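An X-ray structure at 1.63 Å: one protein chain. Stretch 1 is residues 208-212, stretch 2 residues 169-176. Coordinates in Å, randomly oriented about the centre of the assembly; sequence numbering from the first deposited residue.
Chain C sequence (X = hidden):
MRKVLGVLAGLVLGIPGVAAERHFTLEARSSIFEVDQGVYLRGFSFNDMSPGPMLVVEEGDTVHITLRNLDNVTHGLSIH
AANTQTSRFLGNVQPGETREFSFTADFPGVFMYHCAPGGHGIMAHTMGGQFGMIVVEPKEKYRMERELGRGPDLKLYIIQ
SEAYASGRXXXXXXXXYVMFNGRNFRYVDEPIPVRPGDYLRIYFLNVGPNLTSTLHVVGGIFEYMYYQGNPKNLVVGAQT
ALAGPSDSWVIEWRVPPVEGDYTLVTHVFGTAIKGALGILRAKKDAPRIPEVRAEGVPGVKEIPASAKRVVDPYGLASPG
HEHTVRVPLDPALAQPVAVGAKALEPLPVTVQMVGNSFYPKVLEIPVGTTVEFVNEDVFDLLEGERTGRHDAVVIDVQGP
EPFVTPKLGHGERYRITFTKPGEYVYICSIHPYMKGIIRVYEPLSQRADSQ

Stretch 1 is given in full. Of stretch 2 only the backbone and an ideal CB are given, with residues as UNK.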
# COMPACT_ATOMS: atom_id res chain seq x y z
N GLY C 208 -8.22 -9.97 1.45
CA GLY C 208 -7.64 -8.71 1.88
C GLY C 208 -7.71 -8.57 3.42
O GLY C 208 -7.26 -9.48 4.13
N PRO C 209 -8.30 -7.49 3.95
CA PRO C 209 -9.13 -6.55 3.22
C PRO C 209 -8.45 -5.36 2.52
O PRO C 209 -9.16 -4.62 1.78
CB PRO C 209 -10.10 -6.02 4.31
CG PRO C 209 -9.99 -6.97 5.41
CD PRO C 209 -8.54 -7.32 5.40
N ASN C 210 -7.14 -5.15 2.74
CA ASN C 210 -6.41 -4.02 2.11
C ASN C 210 -5.38 -4.35 1.01
O ASN C 210 -5.20 -3.56 0.10
CB ASN C 210 -5.65 -3.24 3.19
CG ASN C 210 -6.54 -2.33 4.00
OD1 ASN C 210 -7.48 -1.73 3.48
ND2 ASN C 210 -6.24 -2.19 5.27
N LEU C 211 -4.71 -5.50 1.10
CA LEU C 211 -3.48 -5.73 0.30
C LEU C 211 -3.70 -6.67 -0.90
O LEU C 211 -4.58 -7.54 -0.87
CB LEU C 211 -2.35 -6.25 1.17
CG LEU C 211 -2.10 -5.40 2.40
CD1 LEU C 211 -1.13 -6.06 3.31
CD2 LEU C 211 -1.68 -3.95 2.05
N THR C 212 -2.91 -6.44 -1.95
CA THR C 212 -3.00 -7.25 -3.18
C THR C 212 -2.05 -8.44 -3.00
O THR C 212 -1.09 -8.38 -2.21
CB THR C 212 -2.62 -6.34 -4.37
OG1 THR C 212 -3.64 -5.33 -4.53
CG2 THR C 212 -2.41 -7.10 -5.70
N UNK C 169 -3.96 1.15 12.35
CA UNK C 169 -3.16 0.36 11.39
C UNK C 169 -4.05 -0.11 10.23
O UNK C 169 -3.57 -0.14 9.08
CB UNK C 169 -2.51 -0.84 12.08
N UNK C 170 -5.32 -0.42 10.50
CA UNK C 170 -6.25 -0.79 9.42
C UNK C 170 -6.44 0.35 8.38
O UNK C 170 -6.39 0.11 7.15
CB UNK C 170 -7.60 -1.17 10.02
N UNK C 171 -6.68 1.57 8.85
CA UNK C 171 -6.75 2.76 7.96
C UNK C 171 -5.46 2.95 7.15
O UNK C 171 -5.50 3.21 5.95
CB UNK C 171 -7.02 4.02 8.78
N UNK C 172 -4.33 2.76 7.79
CA UNK C 172 -3.02 2.92 7.17
C UNK C 172 -2.51 1.75 6.29
O UNK C 172 -1.43 1.85 5.68
CB UNK C 172 -2.00 3.17 8.28
N UNK C 173 -3.26 0.65 6.21
CA UNK C 173 -2.84 -0.55 5.44
C UNK C 173 -1.66 -1.29 6.02
O UNK C 173 -0.90 -1.93 5.28
CB UNK C 173 -2.49 -0.15 4.01
N UNK C 174 -1.44 -1.16 7.33
CA UNK C 174 -0.30 -1.77 8.00
C UNK C 174 -0.74 -3.10 8.70
O UNK C 174 -1.08 -3.10 9.89
CB UNK C 174 0.30 -0.79 9.01
N UNK C 175 -0.73 -4.22 7.98
CA UNK C 175 -1.11 -5.53 8.56
C UNK C 175 -0.05 -6.08 9.49
O UNK C 175 1.15 -6.04 9.15
CB UNK C 175 -1.38 -6.55 7.45
N UNK C 176 -0.46 -6.62 10.65
CA UNK C 176 0.50 -7.29 11.53
C UNK C 176 0.86 -8.69 10.98
O UNK C 176 2.05 -9.04 10.88
CB UNK C 176 -0.07 -7.40 12.94

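Position 169 lies in a helix that began earlier in the chain. Its CA-to-CB bond points sideways to stretch 1, and nothing of that stretch lies within 5.5 Å of the ideal CB, so the contact sets no demand and almost any helix-compatible side chain would do. The residue is Asp169, whose m rotamer leads its carboxylate away from stretch 1. Its backbone matters more, since its O accepts a bond from the N of position 174.

Position 170 is more constrained. CA-to-CB again points sideways, and the ideal CB is 5.0 Å from ND2 of Asn210, so a short side chain would leave space between itself and stretch 1. Stretch 1 offers the apolar ring of Pro209 and, beside it, the amide of Asn210. A long apolar residue, such as leucine, methionine or an aromatic, could reach across. The residue is Phe170. With chi1 at 179° (t), its ring swings nearer stretch 1, and CB of Pro209 meets it at the edge, near the ring plane, 4.1 Å from CE1 of Phe170. The Asn210 amide approaches obliquely, ND2 of Asn210 lying 3.5 Å from CD1 of Phe170. The backbone carries the polar part of the contact: ND2 of Asn210 donates a hydrogen bond to O of Phe170, 3.0 Å away. Being a main-chain acceptor, this oxygen would be available whatever the side chain, so the bond itself does not select phenylalanine.

Positions 171 and 172 both direct CA-to-CB away from stretch 1, which therefore cannot discriminate among side chains there. They are Tyr171, whose hydroxyl is hydrogen-bonded elsewhere in the structure, and Asp172, whose carboxylate oxygens are both hydrogen-bonded elsewhere in the structure.

At position 173 the backbone is decisive. Phi is 68° and psi 26°, a left-handed conformation that favours glycine, with asparagine a less easy alternative. The ideal CB would lie 4.4 Å from CD2 of Leu211 and 4.5 Å from ND2 of Asn210, so the neighbours alone do not forbid a small side chain. The residue is Gly173, the first to leave helical angles. Here the helix closes in a Schellman motif: N of 174 bonds to O of Asp169 at 2.9 Å, and N of Gly173 makes a weak bond to O of Phe170 at 3.3 Å. With no side chain at Gly173, stretch 1 meets bare backbone here, with ND2 of Asn210 3.8 Å from CA of Gly173 and CD2 of Leu211 3.9 Å from O of Gly173.

CA-to-CB at position 174 points away from stretch 1, which sets no limit on length or polarity. It is Lys174, extended through four t rotamers.

Position 175 turns back toward stretch 1, its ideal CB already 4.2 Å from CD1 of Leu211. A small apolar residue suits this spacing, because the methyl makes contact without further reach. The residue is Ala175, whose CB packs against CD1 of Leu211 at 4.2 Å.

Position 176 is out of reach of stretch 1, which gives no basis for choosing; it is Leu176.

Stretch 2 (169-176) DFYDGKAL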
# COMPACT_ATOMS: atom_id res chain seq x y z
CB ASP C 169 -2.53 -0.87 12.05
CG ASP C 169 -1.35 -0.52 12.94
OD1 ASP C 169 -0.89 0.64 12.90
OD2 ASP C 169 -0.86 -1.42 13.64
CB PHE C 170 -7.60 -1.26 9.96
CG PHE C 170 -8.59 -1.62 8.86
CD1 PHE C 170 -8.36 -2.73 8.04
CD2 PHE C 170 -9.72 -0.86 8.66
CE1 PHE C 170 -9.26 -3.03 7.00
CE2 PHE C 170 -10.60 -1.15 7.60
CZ PHE C 170 -10.36 -2.24 6.79
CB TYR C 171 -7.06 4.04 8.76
CG TYR C 171 -8.51 4.42 8.87
CD1 TYR C 171 -9.44 3.57 9.45
CD2 TYR C 171 -8.95 5.68 8.47
CE1 TYR C 171 -10.78 3.93 9.56
CE2 TYR C 171 -10.27 6.06 8.58
CZ TYR C 171 -11.19 5.17 9.12
OH TYR C 171 -12.51 5.54 9.20
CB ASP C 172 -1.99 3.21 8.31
CG ASP C 172 -2.28 4.52 9.07
OD1 ASP C 172 -3.04 5.35 8.58
OD2 ASP C 172 -1.72 4.71 10.18
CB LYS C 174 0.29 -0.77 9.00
CG LYS C 174 1.57 -1.26 9.67
CD LYS C 174 2.02 -0.37 10.83
CE LYS C 174 3.24 -0.98 11.52
NZ LYS C 174 3.62 -0.35 12.82
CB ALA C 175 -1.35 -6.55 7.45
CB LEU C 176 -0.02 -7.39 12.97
CG LEU C 176 0.83 -8.09 14.01
CD1 LEU C 176 2.15 -7.41 14.23
CD2 LEU C 176 0.05 -8.20 15.33
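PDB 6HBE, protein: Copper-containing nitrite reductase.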